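Local coordinates for fatty acid/retinol binding protein protein 7, isoform A, confirmed BY transcript evidence (Caenorhabditis elegans, PDB 2W9Y) that probably binds fatty acids such as oleic acid, and retinoids, as a small helical lipid carrier of the nematode FAR family, at residues D78-P82 with A83-Y87. Sequence-based numbering, arbitrary orientation.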
ATOM      1  N   ASP A  78       6.687  14.129   1.360  1.00 10.03           N
ATOM      2  CA  ASP A  78       7.328  15.438   1.708  1.00 10.76           C
ATOM      3  C   ASP A  78       8.106  16.120   0.590  1.00 11.70           C
ATOM      4  O   ASP A  78       8.939  15.484  -0.082  1.00 10.72           O
ATOM      5  CB  ASP A  78       8.268  15.307   2.958  1.00 12.19           C
ATOM      6  CG  ASP A  78       7.486  15.105   4.278  1.00 18.34           C
ATOM      7  OD1 ASP A  78       6.237  15.338   4.332  1.00 20.71           O
ATOM      8  OD2 ASP A  78       8.130  14.689   5.295  1.00 24.51           O
ATOM      9  N   GLY A  79       7.861  17.433   0.395  1.00 10.28           N
ATOM     10  CA  GLY A  79       8.651  18.181  -0.574  1.00 11.12           C
ATOM     11  C   GLY A  79       8.350  18.026  -2.044  1.00 10.28           C
ATOM     12  O   GLY A  79       8.911  18.791  -2.882  1.00 11.43           O
ATOM     13  N   LEU A  80       7.443  17.082  -2.361  1.00  9.91           N
ATOM     14  CA  LEU A  80       7.033  16.828  -3.729  1.00 11.19           C
ATOM     15  C   LEU A  80       6.185  17.952  -4.323  1.00 11.15           C
ATOM     16  O   LEU A  80       5.465  18.608  -3.579  1.00 12.38           O
ATOM     17  CB  LEU A  80       6.286  15.488  -3.851  1.00 10.22           C
ATOM     18  CG  LEU A  80       7.011  14.176  -3.502  1.00 10.17           C
ATOM     19  CD1 LEU A  80       6.070  12.948  -3.643  1.00 10.33           C
ATOM     20  CD2 LEU A  80       8.254  14.011  -4.408  1.00 12.38           C
ATOM     21  N   SER A  81       6.271  18.120  -5.654  1.00 10.39           N
ATOM     22  CA  SER A  81       5.476  19.075  -6.429  1.00 10.57           C
ATOM     23  C   SER A  81       4.030  18.567  -6.495  1.00 10.14           C
ATOM     24  O   SER A  81       3.790  17.394  -6.247  1.00 10.33           O
ATOM     25  CB  SER A  81       6.002  19.071  -7.847  1.00  9.82           C
ATOM     26  OG  SER A  81       5.538  17.873  -8.564  1.00 11.17           O
ATOM     27  N   PRO A  82       3.074  19.435  -6.867  1.00 10.55           N
ATOM     28  CA  PRO A  82       1.658  19.070  -6.932  1.00 11.13           C
ATOM     29  C   PRO A  82       1.436  17.889  -7.810  1.00  9.41           C
ATOM     30  O   PRO A  82       0.654  17.002  -7.422  1.00  9.89           O
ATOM     31  CB  PRO A  82       0.991  20.338  -7.512  1.00 11.38           C
ATOM     32  CG  PRO A  82       1.886  21.441  -6.954  1.00 12.56           C
ATOM     33  CD  PRO A  82       3.271  20.892  -6.873  1.00 10.92           C
ATOM     34  N   ALA A  83       2.153  17.803  -8.930  1.00  9.41           N
ATOM     35  CA  ALA A  83       1.970  16.689  -9.887  1.00  9.14           C
ATOM     36  C   ALA A  83       2.499  15.384  -9.325  1.00  9.25           C
ATOM     37  O   ALA A  83       1.881  14.306  -9.492  1.00  8.74           O
ATOM     38  CB  ALA A  83       2.689  16.965 -11.225  1.00  9.23           C
ATOM     39  N   ALA A  84       3.656  15.463  -8.679  1.00  8.66           N
ATOM     40  CA  ALA A  84       4.253  14.257  -8.121  1.00  9.27           C
ATOM     41  C   ALA A  84       3.452  13.735  -6.958  1.00  9.07           C
ATOM     42  O   ALA A  84       3.372  12.488  -6.780  1.00  9.48           O
ATOM     43  CB  ALA A  84       5.709  14.563  -7.714  1.00 10.23           C
ATOM     44  N   VAL A  85       2.894  14.641  -6.143  1.00  9.61           N
ATOM     45  CA  VAL A  85       2.021  14.268  -5.023  1.00 10.14           C
ATOM     46  C   VAL A  85       0.735  13.620  -5.548  1.00  9.99           C
ATOM     47  O   VAL A  85       0.291  12.587  -5.004  1.00  8.21           O
ATOM     48  CB  VAL A  85       1.667  15.457  -4.132  1.00  9.53           C
ATOM     49  CG1 VAL A  85       0.469  15.127  -3.194  1.00 13.09           C
ATOM     50  CG2 VAL A  85       2.919  15.984  -3.358  1.00 10.86           C
ATOM     51  N   GLU A  86       0.126  14.218  -6.579  1.00  9.44           N
ATOM     52  CA  GLU A  86      -1.066  13.568  -7.238  1.00 10.81           C
ATOM     53  C   GLU A  86      -0.758  12.119  -7.674  1.00 11.18           C
ATOM     54  O   GLU A  86      -1.586  11.168  -7.511  1.00 11.54           O
ATOM     55  CB  GLU A  86      -1.460  14.380  -8.460  1.00 11.84           C
ATOM     56  CG  GLU A  86      -2.426  13.695  -9.405  1.00 17.10           C
ATOM     57  CD  GLU A  86      -2.921  14.656 -10.527  1.00 27.04           C
ATOM     58  OE1 GLU A  86      -2.129  15.019 -11.438  1.00 32.05           O
ATOM     59  OE2 GLU A  86      -4.104  15.045 -10.501  1.00 29.66           O
ATOM     60  N   TYR A  87       0.414  11.947  -8.270  1.00  8.67           N
ATOM     61  CA  TYR A  87       0.873  10.627  -8.678  1.00  9.52           C
ATOM     62  C   TYR A  87       1.052   9.689  -7.499  1.00  8.45           C
ATOM     63  O   TYR A  87       0.568   8.534  -7.509  1.00 10.01           O
ATOM     64  CB  TYR A  87       2.212  10.758  -9.470  1.00  7.94           C
ATOM     65  CG  TYR A  87       2.701   9.377  -9.936  1.00  9.51           C
ATOM     66  CD1 TYR A  87       2.161   8.744 -11.077  1.00  8.48           C
ATOM     67  CD2 TYR A  87       3.670   8.663  -9.195  1.00  7.76           C
ATOM     68  CE1 TYR A  87       2.572   7.415 -11.437  1.00  8.78           C
ATOM     69  CE2 TYR A  87       4.060   7.384  -9.531  1.00 10.37           C
ATOM     70  CZ  TYR A  87       3.514   6.782 -10.683  1.00  9.97           C
ATOM     71  OH  TYR A  87       3.935   5.515 -10.988  1.00 10.76           O
TER
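Ser-81 OG accepts a hydrogen bond from Ala-84 N at 3.1 Å, the N-cap bond that opens helix 82-104 where the loop after helix 60-75 runs into it; a hydrophobic staple between Leu-80 and Val-85 accompanies the cap. The N-H points almost straight at the hydroxyl oxygen (163°). With chi1 at 76°, OG sits between its own backbone N and carbonyl carbon, which swings it over the first turn; there it also lies 3.4 Å from Ala-84 CB. The Ser-81 carbonyl makes the first backbone bond of the helix: its O receives Val-85 N at 2.9 Å, nearly in line with the C=O bond. Pro-82 O accepts Glu-86 N at 3.0 Å, the donor tilted out of the carbonyl plane. Pro-82, first residue after the N-cap, has no N-H to give, and at this position a helix offers no acceptor four residues back, so it costs no helix bond.

The staple touches through Leu-80 CB and Val-85 CG2 at 3.4 Å, closer than usual for two carbons, and Leu-80 CB also reaches Ala-84 CB at 4.0 Å. Val-85 turns CG1 anti to its backbone N (chi1 165°), leaving CG2 to face Leu-80 and the Ser-81 carbonyl oxygen.

Helix 125-134 lies against this corner. Asp-127 OD1 is hydrogen-bonded to Ser-81 OG, making it a second-shell residue that helps fix the hydroxyl's rotation, while Leu-131 packs on Leu-80 and Tyr-87. With alanine here in place of Ser-81, the Ala-84 amide would probably lose its side-chain cap and Asp-127 OD1 this hydroxyl partner. One turn into the helix, Tyr-87 N bonds to Ala-83 O at 3.0 Å, and the Tyr-87 phenol OH is hydrogen-bonded to Leu-116 O.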